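Local coordinates for mannitol dehydrogenase (Helicobacter pylori, PDB 3TWO), which probably catalyses the NADP(H)-dependent, reversible oxidation of cinnamyl alcohols to the corresponding aldehydes as a zinc-containing medium-chain alcohol dehydrogenase, at residues V3-F8 with Y132-V137. Residues are numbered along the deposited sequence.
Sequences VQSKGF and YSNNIV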
loop_
_atom_site.group_PDB
_atom_site.type_symbol
_atom_site.label_atom_id
_atom_site.label_comp_id
_atom_site.label_asym_id
_atom_site.label_seq_id
_atom_site.Cartn_x
_atom_site.Cartn_y
_atom_site.Cartn_z
ATOM N N VAL B 3 -35.545 23.684 12.729
ATOM C CA VAL B 3 -35.263 23.438 14.141
ATOM C C VAL B 3 -34.253 24.494 14.596
ATOM O O VAL B 3 -33.232 24.698 13.922
ATOM C CB VAL B 3 -34.672 21.977 14.313
ATOM C CG1 VAL B 3 -34.097 21.743 15.710
ATOM C CG2 VAL B 3 -35.729 20.910 13.954
ATOM N N GLN B 4 -34.534 25.183 15.702
ATOM C CA GLN B 4 -33.596 26.162 16.261
ATOM C C GLN B 4 -32.503 25.448 17.060
ATOM O O GLN B 4 -32.756 24.446 17.743
ATOM C CB GLN B 4 -34.308 27.198 17.129
ATOM C CG GLN B 4 -35.327 28.038 16.332
ATOM C CD GLN B 4 -34.694 28.652 15.086
ATOM O OE1 GLN B 4 -35.228 28.539 13.992
ATOM N NE2 GLN B 4 -33.546 29.280 15.247
ATOM N N SER B 5 -31.276 25.919 16.946
ATOM C CA SER B 5 -30.200 25.228 17.616
ATOM C C SER B 5 -29.202 26.164 18.211
ATOM O O SER B 5 -29.178 27.336 17.876
ATOM C CB SER B 5 -29.452 24.296 16.652
ATOM O OG SER B 5 -30.324 23.453 15.953
ATOM N N LYS B 6 -28.324 25.610 19.063
ATOM C CA LYS B 6 -27.150 26.345 19.488
ATOM C C LYS B 6 -25.934 25.470 19.682
ATOM O O LYS B 6 -26.040 24.276 19.893
ATOM C CB LYS B 6 -27.435 27.215 20.711
ATOM C CG LYS B 6 -28.309 26.561 21.747
ATOM C CD LYS B 6 -28.666 27.581 22.807
ATOM C CE LYS B 6 -29.575 27.007 23.860
ATOM N NZ LYS B 6 -29.131 27.588 25.162
ATOM N N GLY B 7 -24.776 26.094 19.630
ATOM C CA GLY B 7 -23.535 25.357 19.704
ATOM C C GLY B 7 -22.322 26.242 19.800
ATOM O O GLY B 7 -22.409 27.419 20.104
ATOM N N PHE B 8 -21.180 25.621 19.547
ATOM C CA PHE B 8 -19.897 26.253 19.671
ATOM C C PHE B 8 -19.249 26.235 18.305
ATOM O O PHE B 8 -18.900 25.145 17.808
ATOM C CB PHE B 8 -19.057 25.516 20.742
ATOM C CG PHE B 8 -19.653 25.649 22.111
ATOM C CD1 PHE B 8 -20.530 24.668 22.594
ATOM C CD2 PHE B 8 -19.468 26.815 22.843
ATOM C CE1 PHE B 8 -21.165 24.808 23.852
ATOM C CE2 PHE B 8 -20.113 26.989 24.100
ATOM C CZ PHE B 8 -20.950 25.962 24.602
ATOM N N TYR B 132 -20.921 19.726 18.332
ATOM C CA TYR B 132 -20.733 20.676 19.477
ATOM C C TYR B 132 -21.960 21.578 19.635
ATOM O O TYR B 132 -21.854 22.784 19.541
ATOM C CB TYR B 132 -19.489 21.609 19.348
ATOM C CG TYR B 132 -18.129 20.988 19.164
ATOM C CD1 TYR B 132 -17.899 19.597 19.348
ATOM C CD2 TYR B 132 -17.057 21.788 18.825
ATOM C CE1 TYR B 132 -16.597 19.034 19.152
ATOM C CE2 TYR B 132 -15.715 21.222 18.676
ATOM C CZ TYR B 132 -15.516 19.864 18.815
ATOM O OH TYR B 132 -14.241 19.334 18.584
ATOM N N SER B 133 -23.133 20.994 19.817
ATOM C CA SER B 133 -24.381 21.756 19.747
ATOM C C SER B 133 -25.433 20.992 20.541
ATOM O O SER B 133 -25.185 19.839 20.950
ATOM C CB SER B 133 -24.820 21.899 18.284
ATOM O OG SER B 133 -25.185 20.650 17.701
ATOM N N ASN B 134 -26.624 21.582 20.708
ATOM C CA ASN B 134 -27.607 21.000 21.611
ATOM C C ASN B 134 -28.518 19.987 20.938
ATOM O O ASN B 134 -29.225 19.251 21.617
ATOM C CB ASN B 134 -28.433 22.090 22.350
ATOM C CG ASN B 134 -29.275 22.965 21.403
ATOM O OD1 ASN B 134 -30.259 23.610 21.824
ATOM N ND2 ASN B 134 -28.896 23.021 20.158
ATOM N N ASN B 135 -28.530 19.966 19.601
ATOM C CA ASN B 135 -29.386 19.018 18.913
ATOM C C ASN B 135 -28.872 18.804 17.505
ATOM O O ASN B 135 -27.980 19.539 17.065
ATOM C CB ASN B 135 -30.873 19.509 18.917
ATOM C CG ASN B 135 -31.076 20.796 18.138
ATOM O OD1 ASN B 135 -30.470 21.009 17.082
ATOM N ND2 ASN B 135 -31.981 21.662 18.633
ATOM N N ILE B 136 -29.455 17.832 16.802
ATOM C CA ILE B 136 -29.072 17.531 15.432
ATOM C C ILE B 136 -30.261 16.789 14.810
ATOM O O ILE B 136 -31.034 16.085 15.547
ATOM C CB ILE B 136 -27.743 16.718 15.333
ATOM C CG1 ILE B 136 -27.194 16.760 13.902
ATOM C CG2 ILE B 136 -27.905 15.270 15.801
ATOM C CD1 ILE B 136 -25.834 16.167 13.743
ATOM N N VAL B 137 -30.461 16.993 13.501
ATOM C CA VAL B 137 -31.576 16.359 12.757
ATOM C C VAL B 137 -30.961 15.391 11.742
ATOM O O VAL B 137 -30.223 15.837 10.871
ATOM C CB VAL B 137 -32.483 17.435 12.008
ATOM C CG1 VAL B 137 -33.668 16.780 11.291
ATOM C CG2 VAL B 137 -32.996 18.489 12.987
#
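Strand V3-F8 runs roughly antiparallel to Y132-V137, but the two pair only around G7 and S133, where a single beta bridge brings the CA atoms to 3.7 Å. Two backbone hydrogen bonds flank it: F8 N to Y132 O (2.9 Å) and N134 N to K6 O (2.9 Å). A CB on G7 would clash with Y132 O and S133 CB at this spacing. Beyond N134 the chains splay, at 130° between strands 3-8 and 135-137, and the N135 side chain spans the gap: its ND2 donates to Q4 O (3.0 Å) and its OD1 accepts from S5 OG (2.7 Å). At the far end V3 CG2 packs on V137 CG2 (3.8 Å). The Y132 ring leads away from the strand, and its OH hydrogen-bonds to Y327 OH. Strand 3-9 otherwise pairs with 18-24, and 135-139 with 31-40, so the contact joins the N-terminal hairpin to the larger sheet of the GroES-like catalytic domain of medium-chain alcohol dehydrogenases.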